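Local structure of 378aa long hypothetical citrate synthase (Sulfolobus tokodaii, 1VGM) at residues A[134-139]-A[160-165]; A[73-78]-A[125-130]; A[43-48]-A[338-343]; A[106-111]-A[202-207]; A[78-83]-A[98-103]. The protein is of unknown function but belongs, as a mainly helical protein that pairs with a second copy of itself, to the citrate synthase family. One frame throughout, in Å; residues are numbered along the deposited sequence.

Interaction 1: A[134-139]-A[160-165]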
# COMPACT_ATOMS: atom_id res chain seq x y z
N ASN A 134 4.74 8.06 -19.57
CA ASN A 134 4.13 9.38 -19.51
C ASN A 134 4.53 10.15 -18.26
O ASN A 134 4.47 11.39 -18.23
CB ASN A 134 2.61 9.26 -19.59
CG ASN A 134 2.11 9.19 -21.02
OD1 ASN A 134 2.04 10.20 -21.71
ND2 ASN A 134 1.78 7.98 -21.47
N ILE A 135 4.95 9.42 -17.23
CA ILE A 135 5.58 10.06 -16.09
C ILE A 135 6.85 10.77 -16.51
O ILE A 135 7.05 11.93 -16.17
CB ILE A 135 5.93 9.03 -14.98
CG1 ILE A 135 4.64 8.53 -14.33
CG2 ILE A 135 6.84 9.69 -13.93
CD1 ILE A 135 4.86 7.56 -13.19
N TYR A 136 7.72 10.08 -17.25
CA TYR A 136 8.87 10.74 -17.85
C TYR A 136 8.45 11.99 -18.62
O TYR A 136 9.03 13.06 -18.46
CB TYR A 136 9.63 9.79 -18.79
CG TYR A 136 10.62 10.49 -19.69
CD1 TYR A 136 11.78 11.07 -19.18
CD2 TYR A 136 10.39 10.59 -21.07
CE1 TYR A 136 12.68 11.74 -20.00
CE2 TYR A 136 11.28 11.25 -21.91
CZ TYR A 136 12.42 11.82 -21.37
OH TYR A 136 13.28 12.49 -22.20
N ARG A 137 7.43 11.84 -19.46
CA ARG A 137 7.04 12.94 -20.33
C ARG A 137 6.52 14.13 -19.53
O ARG A 137 6.90 15.27 -19.80
CB ARG A 137 5.98 12.46 -21.32
CG ARG A 137 6.59 11.70 -22.50
CD ARG A 137 5.53 11.11 -23.40
NE ARG A 137 6.12 10.68 -24.66
CZ ARG A 137 6.49 11.50 -25.64
NH1 ARG A 137 6.15 12.79 -25.61
NH2 ARG A 137 7.20 11.04 -26.65
N ALA A 138 5.66 13.86 -18.55
CA ALA A 138 5.15 14.91 -17.67
C ALA A 138 6.27 15.68 -16.96
O ALA A 138 6.22 16.90 -16.86
CB ALA A 138 4.20 14.31 -16.65
N LYS A 139 7.26 14.96 -16.45
CA LYS A 139 8.31 15.61 -15.67
C LYS A 139 9.21 16.46 -16.55
O LYS A 139 9.86 17.39 -16.06
CB LYS A 139 9.16 14.58 -14.92
CG LYS A 139 8.46 13.97 -13.71
CD LYS A 139 9.38 13.04 -12.94
CE LYS A 139 10.50 13.81 -12.25
NZ LYS A 139 9.99 14.80 -11.24
N ALA A 160 7.27 5.15 -27.13
CA ALA A 160 6.36 6.08 -26.48
C ALA A 160 7.15 7.08 -25.63
O ALA A 160 6.89 8.28 -25.65
CB ALA A 160 5.38 5.32 -25.62
N THR A 161 8.11 6.56 -24.88
CA THR A 161 8.88 7.37 -23.96
C THR A 161 9.63 8.48 -24.70
O THR A 161 9.53 9.65 -24.35
CB THR A 161 9.87 6.50 -23.16
OG1 THR A 161 9.14 5.59 -22.33
CG2 THR A 161 10.78 7.37 -22.29
N PHE A 162 10.39 8.10 -25.73
CA PHE A 162 11.30 9.03 -26.38
C PHE A 162 10.79 9.55 -27.73
O PHE A 162 11.40 10.43 -28.34
CB PHE A 162 12.68 8.38 -26.54
CG PHE A 162 13.32 8.01 -25.23
CD1 PHE A 162 13.52 6.67 -24.89
CD2 PHE A 162 13.66 9.00 -24.31
CE1 PHE A 162 14.05 6.32 -23.64
CE2 PHE A 162 14.18 8.67 -23.06
CZ PHE A 162 14.37 7.32 -22.72
N GLY A 163 9.67 9.00 -28.19
CA GLY A 163 9.01 9.54 -29.36
C GLY A 163 9.78 9.30 -30.64
O GLY A 163 9.70 10.09 -31.58
N LYS A 164 10.50 8.19 -30.68
CA LYS A 164 11.51 7.93 -31.69
C LYS A 164 11.63 6.41 -31.78
O LYS A 164 11.47 5.71 -30.76
CB LYS A 164 12.84 8.52 -31.23
CG LYS A 164 13.90 8.69 -32.31
CD LYS A 164 15.18 9.31 -31.77
CE LYS A 164 15.46 8.90 -30.32
NZ LYS A 164 16.72 9.50 -29.79
N LYS A 165 11.93 5.88 -32.96
CA LYS A 165 12.14 4.44 -33.04
C LYS A 165 13.44 4.07 -32.34
O LYS A 165 14.49 4.60 -32.65
CB LYS A 165 12.19 3.96 -34.49
CG LYS A 165 11.98 2.44 -34.60
CD LYS A 165 12.47 1.85 -35.91
CE LYS A 165 12.37 0.32 -35.87
NZ LYS A 165 11.00 -0.13 -35.51

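Interaction 2: A[73-78]-A[125-130]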
# COMPACT_ATOMS: atom_id res chain seq x y z
N SER A 73 -3.90 -3.30 -24.93
CA SER A 73 -4.17 -2.89 -23.55
C SER A 73 -3.39 -1.66 -23.06
O SER A 73 -3.31 -1.43 -21.85
CB SER A 73 -3.91 -4.06 -22.60
OG SER A 73 -4.72 -5.17 -22.93
N PHE A 74 -2.82 -0.88 -23.97
CA PHE A 74 -1.97 0.26 -23.59
C PHE A 74 -2.77 1.49 -23.14
O PHE A 74 -2.26 2.34 -22.40
CB PHE A 74 -1.04 0.65 -24.74
CG PHE A 74 0.15 -0.25 -24.89
CD1 PHE A 74 0.45 -0.82 -26.13
CD2 PHE A 74 0.99 -0.53 -23.80
CE1 PHE A 74 1.56 -1.66 -26.28
CE2 PHE A 74 2.10 -1.37 -23.95
CZ PHE A 74 2.39 -1.93 -25.19
N GLU A 75 -4.01 1.59 -23.61
CA GLU A 75 -4.88 2.70 -23.24
C GLU A 75 -5.05 2.78 -21.73
O GLU A 75 -5.14 1.76 -21.05
CB GLU A 75 -6.26 2.52 -23.89
CG GLU A 75 -6.71 1.06 -23.93
CD GLU A 75 -8.22 0.89 -23.80
OE1 GLU A 75 -8.96 1.53 -24.59
OE2 GLU A 75 -8.66 0.13 -22.91
N VAL A 76 -5.12 4.00 -21.20
CA VAL A 76 -5.54 4.21 -19.81
C VAL A 76 -6.66 5.25 -19.75
O VAL A 76 -6.84 6.04 -20.68
CB VAL A 76 -4.37 4.72 -18.94
CG1 VAL A 76 -3.30 3.64 -18.80
CG2 VAL A 76 -3.78 5.98 -19.56
N PRO A 77 -7.42 5.27 -18.64
CA PRO A 77 -8.45 6.29 -18.47
C PRO A 77 -7.83 7.67 -18.63
O PRO A 77 -6.66 7.87 -18.28
CB PRO A 77 -8.97 6.06 -17.05
CG PRO A 77 -8.66 4.62 -16.78
CD PRO A 77 -7.36 4.36 -17.48
N GLU A 78 -8.59 8.62 -19.16
CA GLU A 78 -8.04 9.94 -19.43
C GLU A 78 -7.75 10.65 -18.11
O GLU A 78 -6.91 11.56 -18.05
CB GLU A 78 -8.99 10.76 -20.31
CG GLU A 78 -10.33 11.11 -19.68
CD GLU A 78 -11.21 11.91 -20.63
OE1 GLU A 78 -12.13 12.61 -20.15
OE2 GLU A 78 -10.97 11.85 -21.86
N ILE A 125 0.42 -5.02 -16.98
CA ILE A 125 1.79 -4.85 -17.45
C ILE A 125 1.83 -3.90 -18.64
O ILE A 125 2.71 -3.05 -18.74
CB ILE A 125 2.41 -6.23 -17.80
CG1 ILE A 125 2.75 -6.96 -16.49
CG2 ILE A 125 3.67 -6.06 -18.64
CD1 ILE A 125 2.95 -8.45 -16.64
N ALA A 126 0.86 -4.02 -19.53
CA ALA A 126 0.70 -3.07 -20.63
C ALA A 126 0.61 -1.63 -20.12
O ALA A 126 1.31 -0.74 -20.60
CB ALA A 126 -0.54 -3.43 -21.45
N LYS A 127 -0.26 -1.41 -19.15
CA LYS A 127 -0.56 -0.05 -18.71
C LYS A 127 0.54 0.54 -17.85
O LYS A 127 0.68 1.76 -17.77
CB LYS A 127 -1.89 -0.04 -17.94
CG LYS A 127 -3.08 -0.45 -18.82
CD LYS A 127 -4.38 -0.52 -18.03
CE LYS A 127 -5.46 -1.24 -18.83
NZ LYS A 127 -5.69 -0.61 -20.16
N THR A 128 1.33 -0.32 -17.20
CA THR A 128 2.50 0.12 -16.45
C THR A 128 3.50 0.82 -17.38
O THR A 128 4.11 1.82 -17.02
CB THR A 128 3.19 -1.09 -15.76
OG1 THR A 128 2.23 -1.80 -14.98
CG2 THR A 128 4.31 -0.62 -14.86
N ALA A 129 3.67 0.29 -18.59
CA ALA A 129 4.52 0.92 -19.59
C ALA A 129 3.97 2.29 -19.99
O ALA A 129 4.72 3.26 -20.11
CB ALA A 129 4.63 0.02 -20.83
N THR A 130 2.67 2.36 -20.21
CA THR A 130 2.04 3.62 -20.59
C THR A 130 2.27 4.64 -19.47
O THR A 130 2.70 5.77 -19.72
CB THR A 130 0.53 3.42 -20.82
OG1 THR A 130 0.33 2.44 -21.85
CG2 THR A 130 -0.13 4.74 -21.24

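Interaction 3: A[43-48]-A[338-343]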
# COMPACT_ATOMS: atom_id res chain seq x y z
N ALA A 43 15.50 -15.69 -24.71
CA ALA A 43 14.06 -15.48 -24.62
C ALA A 43 13.72 -13.99 -24.68
O ALA A 43 14.36 -13.23 -25.40
CB ALA A 43 13.52 -16.12 -23.33
N SER A 44 12.72 -13.58 -23.91
CA SER A 44 12.21 -12.21 -24.00
C SER A 44 11.24 -11.96 -22.85
O SER A 44 10.78 -12.89 -22.20
CB SER A 44 11.50 -12.00 -25.33
OG SER A 44 10.28 -12.73 -25.37
N TYR A 45 10.92 -10.69 -22.60
CA TYR A 45 10.04 -10.36 -21.49
C TYR A 45 8.66 -10.98 -21.68
O TYR A 45 8.07 -11.49 -20.73
CB TYR A 45 9.93 -8.84 -21.37
CG TYR A 45 9.13 -8.36 -20.17
CD1 TYR A 45 9.41 -8.81 -18.88
CD2 TYR A 45 8.10 -7.43 -20.33
CE1 TYR A 45 8.69 -8.33 -17.77
CE2 TYR A 45 7.37 -6.95 -19.24
CZ TYR A 45 7.67 -7.40 -17.96
OH TYR A 45 6.94 -6.92 -16.89
N GLU A 46 8.15 -10.93 -22.91
CA GLU A 46 6.86 -11.57 -23.20
C GLU A 46 6.86 -13.07 -22.89
O GLU A 46 5.87 -13.62 -22.40
CB GLU A 46 6.47 -11.35 -24.67
CG GLU A 46 6.06 -9.92 -25.00
CD GLU A 46 7.18 -9.11 -25.63
OE1 GLU A 46 8.35 -9.29 -25.21
OE2 GLU A 46 6.88 -8.30 -26.53
N GLU A 47 7.97 -13.74 -23.18
CA GLU A 47 8.07 -15.15 -22.85
C GLU A 47 8.16 -15.37 -21.34
O GLU A 47 7.57 -16.32 -20.81
CB GLU A 47 9.27 -15.77 -23.56
CG GLU A 47 9.05 -15.91 -25.06
CD GLU A 47 10.32 -16.27 -25.81
OE1 GLU A 47 10.47 -17.43 -26.24
OE2 GLU A 47 11.18 -15.37 -25.97
N LEU A 48 8.86 -14.48 -20.65
CA LEU A 48 8.92 -14.52 -19.19
C LEU A 48 7.59 -14.20 -18.52
O LEU A 48 7.22 -14.83 -17.52
CB LEU A 48 9.99 -13.55 -18.67
CG LEU A 48 10.10 -13.49 -17.13
CD1 LEU A 48 10.31 -14.90 -16.56
CD2 LEU A 48 11.27 -12.59 -16.74
N SER A 338 9.67 -3.36 -14.27
CA SER A 338 10.04 -4.76 -14.37
C SER A 338 9.43 -5.61 -13.24
O SER A 338 8.86 -6.69 -13.50
CB SER A 338 11.57 -4.89 -14.35
OG SER A 338 11.96 -6.22 -14.07
N ARG A 339 9.55 -5.13 -12.00
CA ARG A 339 9.21 -5.94 -10.82
C ARG A 339 7.70 -6.17 -10.72
O ARG A 339 7.25 -7.06 -10.00
CB ARG A 339 9.75 -5.26 -9.55
CG ARG A 339 9.39 -5.95 -8.21
CD ARG A 339 9.83 -7.41 -8.14
NE ARG A 339 11.25 -7.55 -8.47
CZ ARG A 339 12.23 -7.59 -7.58
NH1 ARG A 339 11.97 -7.51 -6.28
NH2 ARG A 339 13.49 -7.71 -7.99
N VAL A 340 6.92 -5.38 -11.45
CA VAL A 340 5.47 -5.53 -11.41
C VAL A 340 5.04 -6.94 -11.85
O VAL A 340 4.05 -7.47 -11.34
CB VAL A 340 4.76 -4.48 -12.31
CG1 VAL A 340 5.01 -4.77 -13.79
CG2 VAL A 340 3.28 -4.45 -11.99
N LEU A 341 5.79 -7.55 -12.76
CA LEU A 341 5.52 -8.93 -13.15
C LEU A 341 5.62 -9.85 -11.94
O LEU A 341 4.76 -10.70 -11.70
CB LEU A 341 6.49 -9.40 -14.24
CG LEU A 341 6.35 -10.87 -14.66
CD1 LEU A 341 4.90 -11.19 -15.04
CD2 LEU A 341 7.28 -11.14 -15.85
N GLY A 342 6.70 -9.69 -11.19
CA GLY A 342 6.86 -10.43 -9.95
C GLY A 342 5.79 -10.11 -8.92
O GLY A 342 5.24 -11.03 -8.31
N TRP A 343 5.48 -8.83 -8.71
CA TRP A 343 4.38 -8.49 -7.80
C TRP A 343 3.10 -9.22 -8.20
O TRP A 343 2.43 -9.83 -7.36
CB TRP A 343 4.13 -6.98 -7.77
CG TRP A 343 5.24 -6.17 -7.13
CD1 TRP A 343 6.12 -6.59 -6.17
CD2 TRP A 343 5.58 -4.80 -7.41
NE1 TRP A 343 6.99 -5.57 -5.84
CE2 TRP A 343 6.68 -4.46 -6.59
CE3 TRP A 343 5.07 -3.85 -8.30
CZ2 TRP A 343 7.28 -3.20 -6.63
CZ3 TRP A 343 5.68 -2.59 -8.35
CH2 TRP A 343 6.77 -2.28 -7.52

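Interaction 4: A[106-111]-A[202-207]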
# COMPACT_ATOMS: atom_id res chain seq x y z
N SER A 106 -9.60 2.63 -9.17
CA SER A 106 -10.91 3.25 -9.02
C SER A 106 -11.81 3.04 -10.24
O SER A 106 -13.02 2.81 -10.11
CB SER A 106 -10.76 4.75 -8.77
OG SER A 106 -10.32 5.01 -7.44
N ILE A 107 -11.22 3.11 -11.43
CA ILE A 107 -12.01 3.14 -12.64
C ILE A 107 -12.25 1.75 -13.20
O ILE A 107 -13.37 1.42 -13.58
CB ILE A 107 -11.34 4.03 -13.71
CG1 ILE A 107 -11.34 5.48 -13.23
CG2 ILE A 107 -12.09 3.91 -15.04
CD1 ILE A 107 -10.70 6.45 -14.18
N TYR A 108 -11.21 0.91 -13.21
CA TYR A 108 -11.38 -0.49 -13.61
C TYR A 108 -11.93 -1.37 -12.49
O TYR A 108 -12.79 -2.22 -12.72
CB TYR A 108 -10.04 -1.07 -14.09
CG TYR A 108 -9.49 -0.40 -15.34
CD1 TYR A 108 -8.16 0.03 -15.39
CD2 TYR A 108 -10.28 -0.23 -16.47
CE1 TYR A 108 -7.64 0.61 -16.53
CE2 TYR A 108 -9.76 0.35 -17.62
CZ TYR A 108 -8.44 0.77 -17.65
OH TYR A 108 -7.91 1.32 -18.79
N ASP A 109 -11.44 -1.17 -11.27
CA ASP A 109 -11.87 -1.97 -10.13
C ASP A 109 -12.12 -3.44 -10.48
O ASP A 109 -13.23 -3.97 -10.31
CB ASP A 109 -13.14 -1.36 -9.52
CG ASP A 109 -13.37 -1.80 -8.10
OD1 ASP A 109 -12.50 -2.50 -7.55
OD2 ASP A 109 -14.42 -1.45 -7.52
N PRO A 110 -11.09 -4.13 -10.97
CA PRO A 110 -11.28 -5.52 -11.41
C PRO A 110 -11.57 -6.47 -10.26
O PRO A 110 -11.00 -6.35 -9.18
CB PRO A 110 -9.97 -5.85 -12.11
CG PRO A 110 -8.95 -5.03 -11.36
CD PRO A 110 -9.67 -3.73 -11.02
N LYS A 111 -12.47 -7.42 -10.51
CA LYS A 111 -12.71 -8.52 -9.58
C LYS A 111 -11.66 -9.60 -9.76
O LYS A 111 -11.19 -9.85 -10.87
CB LYS A 111 -14.09 -9.13 -9.82
CG LYS A 111 -15.25 -8.22 -9.46
CD LYS A 111 -16.57 -8.93 -9.74
CE LYS A 111 -17.76 -7.98 -9.67
NZ LYS A 111 -19.02 -8.73 -9.93
N ASP A 202 -8.38 -5.05 -4.96
CA ASP A 202 -8.29 -5.27 -6.40
C ASP A 202 -6.82 -5.23 -6.83
O ASP A 202 -5.99 -4.62 -6.15
CB ASP A 202 -9.09 -4.21 -7.16
CG ASP A 202 -8.44 -2.84 -7.12
OD1 ASP A 202 -8.72 -2.05 -6.19
OD2 ASP A 202 -7.64 -2.56 -8.04
N MET A 203 -6.51 -5.87 -7.95
CA MET A 203 -5.13 -6.07 -8.35
C MET A 203 -4.37 -4.74 -8.46
O MET A 203 -3.20 -4.63 -8.07
CB MET A 203 -5.08 -6.82 -9.69
CG MET A 203 -4.14 -8.02 -9.69
SD MET A 203 -4.06 -8.96 -11.24
CE MET A 203 -4.89 -10.47 -10.74
N TYR A 204 -5.04 -3.72 -8.99
CA TYR A 204 -4.39 -2.42 -9.17
C TYR A 204 -4.01 -1.79 -7.84
O TYR A 204 -2.94 -1.20 -7.70
CB TYR A 204 -5.31 -1.47 -9.94
CG TYR A 204 -5.37 -1.75 -11.42
CD1 TYR A 204 -6.47 -2.39 -11.98
CD2 TYR A 204 -4.32 -1.38 -12.27
CE1 TYR A 204 -6.54 -2.66 -13.34
CE2 TYR A 204 -4.38 -1.64 -13.64
CZ TYR A 204 -5.49 -2.28 -14.17
OH TYR A 204 -5.55 -2.54 -15.51
N SER A 205 -4.90 -1.90 -6.86
CA SER A 205 -4.62 -1.40 -5.52
C SER A 205 -3.53 -2.22 -4.81
O SER A 205 -2.83 -1.70 -3.95
CB SER A 205 -5.89 -1.39 -4.68
OG SER A 205 -6.88 -0.56 -5.26
N CYS A 206 -3.38 -3.50 -5.17
CA CYS A 206 -2.28 -4.29 -4.64
C CYS A 206 -0.95 -3.78 -5.15
O CYS A 206 0.06 -3.79 -4.44
CB CYS A 206 -2.43 -5.77 -5.02
SG CYS A 206 -3.85 -6.56 -4.27
N ILE A 207 -0.95 -3.31 -6.40
CA ILE A 207 0.23 -2.65 -6.94
C ILE A 207 0.41 -1.27 -6.32
O ILE A 207 1.54 -0.86 -6.02
CB ILE A 207 0.14 -2.52 -8.47
CG1 ILE A 207 0.05 -3.91 -9.11
CG2 ILE A 207 1.38 -1.83 -9.01
CD1 ILE A 207 1.10 -4.88 -8.58
O HOH W 1 -8.65 -7.83 -8.70

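Interaction 5: A[78-83]-A[98-103]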
# COMPACT_ATOMS: atom_id res chain seq x y z
N GLU A 78 -8.59 8.62 -19.16
CA GLU A 78 -8.04 9.94 -19.43
C GLU A 78 -7.75 10.65 -18.11
O GLU A 78 -6.91 11.56 -18.05
CB GLU A 78 -8.99 10.76 -20.31
CG GLU A 78 -10.33 11.11 -19.68
CD GLU A 78 -11.21 11.91 -20.63
OE1 GLU A 78 -12.13 12.61 -20.15
OE2 GLU A 78 -10.97 11.85 -21.86
N GLN A 79 -8.42 10.22 -17.05
CA GLN A 79 -8.14 10.77 -15.72
C GLN A 79 -6.68 10.58 -15.34
O GLN A 79 -6.10 11.43 -14.67
CB GLN A 79 -9.02 10.11 -14.66
CG GLN A 79 -10.42 10.69 -14.57
CD GLN A 79 -11.37 10.04 -15.55
OE1 GLN A 79 -10.97 9.20 -16.37
NE2 GLN A 79 -12.65 10.40 -15.46
N VAL A 80 -6.10 9.47 -15.78
CA VAL A 80 -4.70 9.18 -15.48
C VAL A 80 -3.81 10.26 -16.07
O VAL A 80 -2.95 10.83 -15.39
CB VAL A 80 -4.25 7.82 -16.07
CG1 VAL A 80 -2.75 7.65 -15.90
CG2 VAL A 80 -5.01 6.70 -15.41
N ILE A 81 -4.01 10.53 -17.35
CA ILE A 81 -3.22 11.52 -18.06
C ILE A 81 -3.44 12.88 -17.40
O ILE A 81 -2.49 13.59 -17.07
CB ILE A 81 -3.61 11.58 -19.55
CG1 ILE A 81 -3.40 10.21 -20.19
CG2 ILE A 81 -2.79 12.64 -20.29
CD1 ILE A 81 -1.96 9.70 -20.13
N SER A 82 -4.70 13.22 -17.20
CA SER A 82 -5.07 14.51 -16.65
C SER A 82 -4.36 14.76 -15.32
O SER A 82 -3.81 15.83 -15.08
CB SER A 82 -6.58 14.58 -16.45
OG SER A 82 -6.94 15.78 -15.79
N THR A 83 -4.36 13.76 -14.45
CA THR A 83 -3.77 13.91 -13.12
C THR A 83 -2.24 13.92 -13.14
O THR A 83 -1.62 14.76 -12.50
CB THR A 83 -4.25 12.78 -12.19
OG1 THR A 83 -5.66 12.92 -11.98
CG2 THR A 83 -3.52 12.84 -10.85
N GLU A 98 2.19 5.63 -8.05
CA GLU A 98 1.24 5.10 -7.07
C GLU A 98 -0.10 5.80 -7.21
O GLU A 98 -1.16 5.19 -7.04
CB GLU A 98 1.78 5.23 -5.64
CG GLU A 98 1.75 6.62 -5.04
CD GLU A 98 2.29 6.65 -3.61
OE1 GLU A 98 2.64 7.74 -3.13
OE2 GLU A 98 2.38 5.58 -2.97
N THR A 99 -0.06 7.09 -7.54
CA THR A 99 -1.27 7.85 -7.81
C THR A 99 -2.00 7.33 -9.05
O THR A 99 -3.20 7.11 -9.01
CB THR A 99 -0.97 9.35 -8.04
OG1 THR A 99 -0.28 9.88 -6.90
CG2 THR A 99 -2.28 10.12 -8.24
N ALA A 100 -1.26 7.14 -10.14
CA ALA A 100 -1.84 6.61 -11.37
C ALA A 100 -2.54 5.28 -11.12
O ALA A 100 -3.64 5.05 -11.61
CB ALA A 100 -0.77 6.45 -12.45
N PHE A 101 -1.89 4.40 -10.36
CA PHE A 101 -2.47 3.08 -10.11
C PHE A 101 -3.69 3.13 -9.21
O PHE A 101 -4.52 2.23 -9.23
CB PHE A 101 -1.42 2.14 -9.52
CG PHE A 101 -0.65 1.37 -10.55
CD1 PHE A 101 -1.00 0.06 -10.88
CD2 PHE A 101 0.40 1.98 -11.25
CE1 PHE A 101 -0.33 -0.63 -11.88
CE2 PHE A 101 1.09 1.29 -12.26
CZ PHE A 101 0.72 -0.01 -12.57
N GLY A 102 -3.80 4.20 -8.42
CA GLY A 102 -4.98 4.44 -7.62
C GLY A 102 -6.15 4.80 -8.51
O GLY A 102 -7.28 4.32 -8.30
N ILE A 103 -5.89 5.61 -9.52
CA ILE A 103 -6.91 5.92 -10.52
C ILE A 103 -7.36 4.70 -11.34
O ILE A 103 -8.55 4.54 -11.59
CB ILE A 103 -6.41 7.03 -11.47
CG1 ILE A 103 -6.31 8.35 -10.69
CG2 ILE A 103 -7.36 7.18 -12.66
CD1 ILE A 103 -5.58 9.45 -11.43

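Interaction 1: A[134-139]-A[160-165]
Two extended torsions, chi2 at 174° and chi3 at 166°, carry Arg137 CD and NE away from helix 117-139 towards Ala160, in the last turn of helix 153-162. The result is an arginine side chain bonded to a carbonyl near the C-terminus of a helix, within a mainly helical fold of the citrate synthase family. The guanidinium approaches side-on and in its own plane, so that both Arg137 NE (2.7 Å) and Arg137 NH2 (3.0 Å) donate to Ala160 O. Arginine suits the place because its N-H groups diverge: NH1 is bonded to the carbonyl of Lys143, which ties down another corner of the same flat group. Just beyond, Gly163 takes positive phi and turns the chain out of the helix, a backbone shape that glycine adopts easily.

One residue earlier, Tyr136 lends the contact its aromatic part. Its ring offers a face to the edge of Phe162 in an offset edge-to-face pair, with centroids 5.4 Å apart and planes at 61°. Thr161, whose OG1 is bonded to Phe157 O, brings its methyl to both rings: Thr161 CG2 lies 3.5 Å above the centre of the Phe162 ring and 3.5 Å from Tyr136 CD2.

Interaction 2: A[73-78]-A[125-130]
Lys127 and Thr130, one turn apart on helix 117-139, hold the backbone of Ser73, Phe74 and Glu75 by their side chains. Lys127 runs extended as far as CE and then bends, chi4 of -57° placing NZ within bonding distance of two carbonyl oxygens. Lys127 NZ gives Glu75 O a bond of 2.6 Å that lies nearly along the C=O axis, and Ser73 O one of 3.0 Å from above the carbonyl plane. Lysine fits because the long chain reaches past the helix surface while its ammonium can serve several acceptors; a weak bond links it to the hydroxyl of Tyr108 as well. Glu75 runs beside it in the same direction, with Glu75 OE2 4.1 Å from Lys127 NZ, too far for a salt bridge but near enough that it may favour the positive charge.

In Thr130, OG1 stands anti to the carbonyl carbon, chi1 -58°, and Thr130 OG1 donates to Phe74 O at 2.6 Å, in the carbonyl plane on a lone pair. Ala126 O lies at the edge of the Phe74 ring, 3.2 Å from Phe74 CD2. Small Ala126 lets the loop come close, its CB 3.6 Å from Ser73 CB, while Val76 CG1 slides past the aliphatic part of Lys127. Side-chain-to-carbonyl bonds thus fasten the irregular linker between helices 60-71 and 78-84 to helix 117-139, within the mainly helical fold of the citrate synthase family.

Interaction 3: A[43-48]-A[338-343]
The first turn of helix 45-54 packs through Tyr45 and Leu48 against Leu341 on the long helix 331-353, a helix-helix contact in the buried interior of this mainly helical fold. Tyr45 and Leu341 reach toward each other tip to tip. Both have CG anti to the backbone N, at chi1 -175° and 176°, which starts each side chain on its way to the other. Tyr45 OH arrives 3.7 Å from Leu341 CB, and Tyr45 CE1 lies 3.7 Å from Leu341 CD2. The same methyl serves Leu48 as well, whose CG is 3.9 Å from Leu341 CD2, so one branched leucine packs against both an aromatic ring and a second leucine. Ile125 of helix 117-139 touches both Tyr45 and Leu341 and adds to the cluster.

Ser44 is the N-cap of helix 45-54: its OG accepts a weak bond from Glu47 N and donates to the anti lone pair of Glu47 OE2. The other oxygen of that carboxylate, OE1, forms a salt bridge with Arg378 of the second subunit. On the facing helix, Ser338 OG is satisfied by Leu178 O. Between residues 43-48 and 338-343 the contact is van der Waals in nature; the ring carbon of tyrosine and the methyl of leucine, both apolar, suit so buried a place and imply that it rests on close fit rather than on polar bonds.

Interaction 4: A[106-111]-A[202-207]
Tyr108 lies against Tyr204 with the ring planes 29° apart but slid, so that they barely overlap at a centroid distance of 5.6 Å. Tyr108 CD1 is 3.7 Å from Tyr204 CZ. Pro110 meets the same ring at its edge, in plane, with Pro110 CD 3.6 Å from Tyr204 CD1; the rigid, apolar proline ring is well suited to lean on an aromatic rim. A water joins the backbones, donating to Pro110 O at 2.8 Å and accepting from Met203 N at 3.0 Å.

Asp202 is the N-cap of helix 203-214. Its CG lies between the backbone N and the carbonyl carbon, chi1 72°, and Ser205 N meets OD2 from above the carboxylate plane. Asp202 OD1 lies 4.0 Å from Asp109 OD1; Lys215 NZ of the second subunit bridges each, which may offset their repulsion. The contact joins the C-terminal part of helix 93-108 and the residues after it to the start of helix 203-214, with Ile124 and Lys127 of helix 117-139 against Tyr204 and helix 331-353 against Met203.

Interaction 5: A[78-83]-A[98-103]
Ile103 fits closely between Val80 and Thr83 of the facing helix, and the contact is tightest there. Ile103 CG2 lies 3.6 Å from Val80 CG2, and Ile103 CD1 meets Thr83 tip to tip, 3.5 Å from Thr83 OG1. At this tight end Thr83 OG1 also bonds to Thr83 OG1 of the second subunit. The beta-branched residues present a compact, stiff surface, which suits segments 78-83 and 98-103, whose axes approach to 9.3 Å. Elsewhere the packing is looser: Val80 CG1 stands 4.2 Å from Ala100 CB, and the methyls Thr83 CG2 and Thr99 CG2 are 4.0 Å apart.

Towards the partly exposed side, the side chain of Gln79 touches Ile103 through CB, 3.9 Å from Ile103 CG2; it then bends at chi2, 86°, and the amide NE2 bonds to Ser86 O of the second subunit. With these two segments at 153°, the successive helices 78-84 and 93-108 form an antiparallel helical hairpin, one that contributes to the subunit interface of the dimer.

Helix 117-139 joins interactions 1 and 2, whose centres lie about 13 Å apart, and helix 93-108 joins interactions 4 and 5, with centres about 12 Å apart. Interactions 2 and 5 share Glu78, near where the linker gives way to the hairpin. Interaction 3 meets interaction 2 where Leu341 CD1 lies 3.7 Å from Ile125 CD1, and interaction 4 where Trp343 CB lies 3.8 Å from Ile207 CD1. Interaction 5 reaches interaction 4 through Phe101 CE1, 3.5 Å from Ile207 CG2. Lys127 CD, 3.4 Å from Tyr204 OH, links interactions 2 and 4; Asn134 CG, 4.2 Å from Ile81 CD1, links 1 and 5. Interactions 3, 4 and 5 also touch the second subunit, whereas 1 and 2 do not.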